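Local coordinates for virulence protein STM3117 (Salmonella enterica subsp. enterica serovar Typhimurium, PDB 3HUH) that promotes replication of the bacterium inside host macrophages and may take part in the biosynthesis and modification of the cell-wall peptidoglycan, at the interface of chains A and B. Coordinates in Å, arbitrary orientation; residue numbers count along the deposited sequence, not the author numbering. Chains: chain A/B, Virulence protein STM3117.

The three contacts form parts of one two-fold symmetric interface, with C-alpha centres about 14 Å apart between contacts 1 and 2, 18 Å between contacts 1 and 3, and 19 Å between contacts 2 and 3. Contact 1 pairs strand 88-93 of chain A with strand 21-30 of chain B. The loop that precedes strand 88-93 supplies most of contact 2 on both chains and the chain A side of contact 3. A:Asp88 serves contact 1 and B:Asp88 contact 3; by the two-fold symmetry each copy does both. One continuous segment thus works at several points of the deposited pair, which may be the biological dimer.

Contact 1: the interface of chains A and B. Residues chain A 24, 27, 88-90; chain B 24, 26-28.
The carbonyl oxygen of A:Asp88 accepts the backbone N-H of B:Val28, with O and N 2.9 Å apart. A second backbone bond runs from A:Cys90 N to B:His26 O, also at 2.9 Å. Together they join strand 88-93 of chain A to strand 21-30 of chain B as an antiparallel pair. Water 1 extends the ladder, linking A:Asp88 N to B:Val28 O, the latter at 2.8 Å. The CG2 methyl of B:Val28 rests against the carboxylate of A:Asp88, 3.5 Å from its CG. At the other end, A:Cys90 CB sits over one face of the B:His26 imidazole, 3.3 Å from the ring centroid and displaced toward the rim. A:Cys90 SG, anti to the backbone N (chi1 175°), lies 3.3 Å from B:His26 NE2. In B:His26, CG lies between the backbone N and the carbonyl carbon (chi1 60°), and chi2 of 85° turns the ring's face to A:Cys90. In the vicinal-oxygen-chelate family this first-strand histidine often binds metal; the contact may help orient the ring. A:Leu89 and B:Leu27 run parallel, CD2 of A:Leu89 being 3.8 Å from B:Leu27 CB. The A:Ile24 and B:Ile24 side chains are roughly perpendicular, and A:Ile24 CD1 reaches B:Leu27 CD2 at 4.0 Å.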
# COMPACT_ATOMS: atom_id res chain seq x y z
N ILE A 24 1.96 -6.57 -4.63
CA ILE A 24 1.56 -5.17 -4.74
C ILE A 24 2.65 -4.55 -5.61
O ILE A 24 3.83 -4.81 -5.40
CB ILE A 24 1.56 -4.48 -3.36
CG1 ILE A 24 0.38 -4.97 -2.52
CG2 ILE A 24 1.53 -2.96 -3.53
CD1 ILE A 24 0.47 -4.59 -1.04
N LEU A 27 1.31 2.00 -4.94
CA LEU A 27 0.14 2.56 -4.31
C LEU A 27 0.30 4.07 -4.38
O LEU A 27 1.40 4.57 -4.63
CB LEU A 27 0.00 2.07 -2.86
CG LEU A 27 1.14 2.35 -1.88
CD1 LEU A 27 0.99 3.74 -1.29
CD2 LEU A 27 1.09 1.32 -0.78
N ASP A 88 -1.26 3.33 6.39
CA ASP A 88 -0.68 2.52 7.47
C ASP A 88 0.06 1.44 6.69
O ASP A 88 -0.54 0.45 6.25
CB ASP A 88 -1.81 1.92 8.30
CG ASP A 88 -1.33 1.23 9.55
OD1 ASP A 88 -0.17 0.76 9.56
OD2 ASP A 88 -2.11 1.14 10.51
N LEU A 89 1.37 1.63 6.51
CA LEU A 89 2.20 0.75 5.70
C LEU A 89 3.38 0.12 6.43
O LEU A 89 4.00 0.75 7.28
CB LEU A 89 2.77 1.54 4.52
CG LEU A 89 1.86 2.55 3.81
CD1 LEU A 89 2.67 3.34 2.80
CD2 LEU A 89 0.71 1.82 3.13
N CYS A 90 3.72 -1.10 6.05
CA CYS A 90 4.85 -1.79 6.65
C CYS A 90 5.89 -2.11 5.58
O CYS A 90 5.57 -2.71 4.55
CB CYS A 90 4.42 -3.09 7.32
SG CYS A 90 5.82 -4.06 7.94
N ILE B 24 7.32 -3.92 0.51
CA ILE B 24 6.19 -3.67 1.39
C ILE B 24 5.81 -5.07 1.88
O ILE B 24 5.78 -6.01 1.09
CB ILE B 24 4.98 -3.10 0.62
CG1 ILE B 24 5.32 -1.71 0.08
CG2 ILE B 24 3.75 -3.05 1.52
CD1 ILE B 24 4.31 -1.18 -0.94
N HIS B 26 3.07 -5.48 4.30
CA HIS B 26 1.63 -5.40 4.45
C HIS B 26 1.21 -3.96 4.65
O HIS B 26 2.04 -3.06 4.70
CB HIS B 26 1.19 -6.24 5.66
CG HIS B 26 1.79 -5.80 6.96
ND1 HIS B 26 1.25 -4.79 7.73
CD2 HIS B 26 2.89 -6.23 7.62
CE1 HIS B 26 1.99 -4.63 8.82
NE2 HIS B 26 2.99 -5.50 8.78
N LEU B 27 -0.10 -3.76 4.76
CA LEU B 27 -0.66 -2.44 4.99
C LEU B 27 -2.01 -2.66 5.64
O LEU B 27 -2.54 -3.77 5.61
CB LEU B 27 -0.79 -1.66 3.68
CG LEU B 27 -1.63 -2.25 2.55
CD1 LEU B 27 -3.10 -1.90 2.73
CD2 LEU B 27 -1.12 -1.69 1.23
N VAL B 28 -2.57 -1.61 6.23
CA VAL B 28 -3.85 -1.74 6.90
C VAL B 28 -4.96 -0.96 6.22
O VAL B 28 -4.81 0.22 5.91
CB VAL B 28 -3.77 -1.23 8.36
CG1 VAL B 28 -5.11 -1.40 9.05
CG2 VAL B 28 -2.68 -1.98 9.11
O HOH W 1 -3.06 1.87 4.54

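Contact 2: the interface of chains A and B. Residues chain A 83-86, 134; chain B 80-81, 83.
This is a loop-to-loop patch between two copies of a vicinal-oxygen-chelate (VOC) family protein; it links equivalent loops across the two-fold axis and probably helps hold the two copies together. The carbonyl oxygen of A:Gly85 is gripped twice: by the backbone N of B:Arg81 at 2.9 Å and by the hydroxyl OG of B:Ser80 at 3.2 Å. Both donors approach from the same face of the carbonyl, the B:Arg81 N-H well above its plane, 45° out. B:Arg81 then runs alongside A:Pro84 and bends at its third torsion (chi3 66°), which turns the guanidinium under A:Thr83. The methyl CG2 of A:Thr83 covers one face of the flat group toward its rim, 3.5 Å from B:Arg81 CZ. A:Thr83 and B:Thr83 meet obliquely with roles exchanged: A:Thr83 OG1 faces B:Thr83 CG2, and B:Thr83 OG1 faces A:Thr83 CG2, each pair at 3.8 Å. Both loops are braced from within. A:Ser86 OG donates to A:Thr83 O on a lone pair at 2.7 Å, while B:Thr83 OG1 donates to B:Arg81 O from above its carbonyl plane. Water 2 bridges A:Ser86 O and B:Thr83 N, the latter at 2.9 Å along a nearly straight N-H, 173° at the hydrogen.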
# COMPACT_ATOMS: atom_id res chain seq x y z
N THR A 83 -7.12 11.02 1.27
CA THR A 83 -6.89 11.63 2.56
C THR A 83 -5.45 11.57 3.06
O THR A 83 -4.89 10.49 3.25
CB THR A 83 -7.78 10.94 3.63
OG1 THR A 83 -9.15 10.97 3.21
CG2 THR A 83 -7.64 11.63 4.99
N PRO A 84 -4.82 12.74 3.27
CA PRO A 84 -3.44 12.72 3.76
C PRO A 84 -3.44 12.13 5.17
O PRO A 84 -4.35 12.41 5.96
CB PRO A 84 -3.06 14.21 3.77
CG PRO A 84 -3.86 14.76 2.62
CD PRO A 84 -5.21 14.10 2.83
N GLY A 85 -2.46 11.29 5.47
CA GLY A 85 -2.37 10.68 6.79
C GLY A 85 -3.25 9.46 7.02
O GLY A 85 -3.39 9.01 8.16
N SER A 86 -3.84 8.92 5.96
CA SER A 86 -4.71 7.76 6.06
C SER A 86 -4.01 6.43 5.79
O SER A 86 -4.63 5.36 5.90
CB SER A 86 -5.90 7.91 5.10
OG SER A 86 -5.48 7.91 3.75
N ASP A 134 2.70 13.72 6.76
CA ASP A 134 1.24 13.85 6.76
C ASP A 134 0.55 13.05 7.85
O ASP A 134 -0.66 13.10 7.98
CB ASP A 134 0.69 13.46 5.38
CG ASP A 134 1.08 14.46 4.30
OD1 ASP A 134 0.32 15.43 4.08
OD2 ASP A 134 2.15 14.28 3.68
N SER B 80 -2.89 8.45 11.25
CA SER B 80 -3.39 9.63 11.95
C SER B 80 -4.85 9.89 11.60
O SER B 80 -5.60 10.43 12.41
CB SER B 80 -2.56 10.87 11.60
OG SER B 80 -2.83 11.30 10.28
N ARG B 81 -5.24 9.50 10.39
CA ARG B 81 -6.60 9.69 9.92
C ARG B 81 -7.15 8.42 9.25
O ARG B 81 -7.25 8.34 8.03
CB ARG B 81 -6.65 10.87 8.93
CG ARG B 81 -6.15 12.18 9.54
CD ARG B 81 -5.82 13.24 8.49
NE ARG B 81 -7.00 13.69 7.76
CZ ARG B 81 -6.96 14.56 6.75
NH1 ARG B 81 -5.80 15.08 6.36
NH2 ARG B 81 -8.08 14.92 6.14
N THR B 83 -9.26 6.17 7.42
CA THR B 83 -10.38 6.54 6.56
C THR B 83 -10.79 5.47 5.55
O THR B 83 -10.00 5.09 4.69
CB THR B 83 -10.02 7.81 5.76
OG1 THR B 83 -9.57 8.83 6.67
CG2 THR B 83 -11.21 8.31 4.97
O HOH W 2 -7.04 4.61 6.51

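Contact 3: the interface of chains A and B. Residues chain A 77-78; chain B 88, 112-113, 129, 131, 137.
Both terminal nitrogens of B:Arg131 converge end-on upon the carbonyl oxygen of A:Lys78, NH1 at 2.9 Å and NH2 at 3.1 Å from that O. The oxygen lies at the guanidinium edge, 3° out of its plane, so the forked grip also fixes how the flat group is turned. Next to it, A:Pro77 presents its ring carbons to different partners. A:Pro77 CG stands over the centre of the B:Tyr129 ring, 4.0 Å from the centroid. CB touches CG1 of B:Val112, while A:Pro77 CD sits 3.3 Å from the carboxylate oxygen OE1 of B:Glu113. The methyl CD2 of B:Leu137 lies against the backbone where the two chain A residues join, 3.5 Å from A:Lys78 CA. Water 3 adds a polar link, 2.7 Å from A:Pro77 O and 2.6 Å from the carboxylate oxygen OD2 of B:Asp88.

Further out, B:Leu137 CD1 packs on one face of the B:Arg131 guanidinium. The arginine chain runs extended from CG to NE (chi3 -171°) to reach across, and the turn at chi4 (-76°) sets the plane that meets A:Lys78 O. B:Glu113 O lies in plane at the edge of the B:Tyr129 ring. On the opposite chain a cis peptide bond precedes A:Pro77 and probably helps shape the loop that brings it in. The site thus seats a loop of chain A on strands 124-131 and 137-142 of chain B, probably helping to hold the dimer together.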
# COMPACT_ATOMS: atom_id res chain seq x y z
N PRO A 77 -8.17 8.11 -12.35
CA PRO A 77 -9.05 7.91 -11.20
C PRO A 77 -8.23 7.85 -9.92
O PRO A 77 -7.01 7.65 -9.97
CB PRO A 77 -9.72 6.58 -11.52
CG PRO A 77 -8.61 5.82 -12.16
CD PRO A 77 -8.01 6.85 -13.10
N LYS A 78 -8.88 8.02 -8.77
CA LYS A 78 -8.20 8.00 -7.48
C LYS A 78 -9.10 7.37 -6.42
O LYS A 78 -10.21 6.94 -6.71
CB LYS A 78 -7.84 9.43 -7.08
CG LYS A 78 -9.06 10.35 -6.97
CD LYS A 78 -8.67 11.82 -6.85
CE LYS A 78 -9.91 12.67 -6.61
NZ LYS A 78 -9.60 14.12 -6.53
N ASP B 88 -5.54 3.53 -2.54
CA ASP B 88 -5.36 3.56 -3.99
C ASP B 88 -4.21 2.57 -4.19
O ASP B 88 -3.03 2.94 -4.06
CB ASP B 88 -4.94 4.97 -4.40
CG ASP B 88 -4.90 5.15 -5.89
OD1 ASP B 88 -4.63 4.17 -6.60
OD2 ASP B 88 -5.12 6.30 -6.35
N VAL B 112 -14.05 0.92 -13.57
CA VAL B 112 -13.88 2.36 -13.51
C VAL B 112 -13.14 2.87 -14.74
O VAL B 112 -13.53 3.88 -15.34
CB VAL B 112 -13.08 2.76 -12.24
CG1 VAL B 112 -12.95 4.27 -12.14
CG2 VAL B 112 -13.77 2.21 -11.00
N GLU B 113 -12.09 2.17 -15.13
CA GLU B 113 -11.29 2.56 -16.29
C GLU B 113 -10.45 1.37 -16.73
O GLU B 113 -10.16 0.48 -15.94
CB GLU B 113 -10.36 3.72 -15.88
CG GLU B 113 -9.69 4.45 -17.03
CD GLU B 113 -9.00 5.72 -16.57
OE1 GLU B 113 -7.82 5.65 -16.17
OE2 GLU B 113 -9.64 6.79 -16.59
N TYR B 129 -9.14 -0.83 -13.63
CA TYR B 129 -9.49 -0.24 -12.34
C TYR B 129 -10.90 -0.58 -11.87
O TYR B 129 -11.85 -0.53 -12.65
CB TYR B 129 -9.40 1.28 -12.42
CG TYR B 129 -8.02 1.83 -12.69
CD1 TYR B 129 -7.19 2.23 -11.65
CD2 TYR B 129 -7.58 2.01 -14.00
CE1 TYR B 129 -5.94 2.80 -11.90
CE2 TYR B 129 -6.33 2.58 -14.27
CZ TYR B 129 -5.52 2.98 -13.21
OH TYR B 129 -4.30 3.56 -13.49
N ARG B 131 -13.37 -0.70 -7.84
CA ARG B 131 -13.39 -0.23 -6.47
C ARG B 131 -13.87 -1.33 -5.55
O ARG B 131 -14.65 -2.20 -5.96
CB ARG B 131 -14.31 0.98 -6.32
CG ARG B 131 -13.78 2.22 -7.00
CD ARG B 131 -14.65 3.42 -6.77
NE ARG B 131 -14.21 4.52 -7.62
CZ ARG B 131 -13.14 5.27 -7.40
NH1 ARG B 131 -12.37 5.05 -6.34
NH2 ARG B 131 -12.80 6.20 -8.28
N LEU B 137 -9.66 2.49 -4.48
CA LEU B 137 -9.38 2.28 -5.89
C LEU B 137 -8.42 1.11 -6.01
O LEU B 137 -7.34 1.10 -5.40
CB LEU B 137 -8.76 3.53 -6.52
CG LEU B 137 -8.49 3.42 -8.03
CD1 LEU B 137 -9.80 3.24 -8.79
CD2 LEU B 137 -7.77 4.67 -8.51
O HOH W 3 -4.58 7.10 -8.82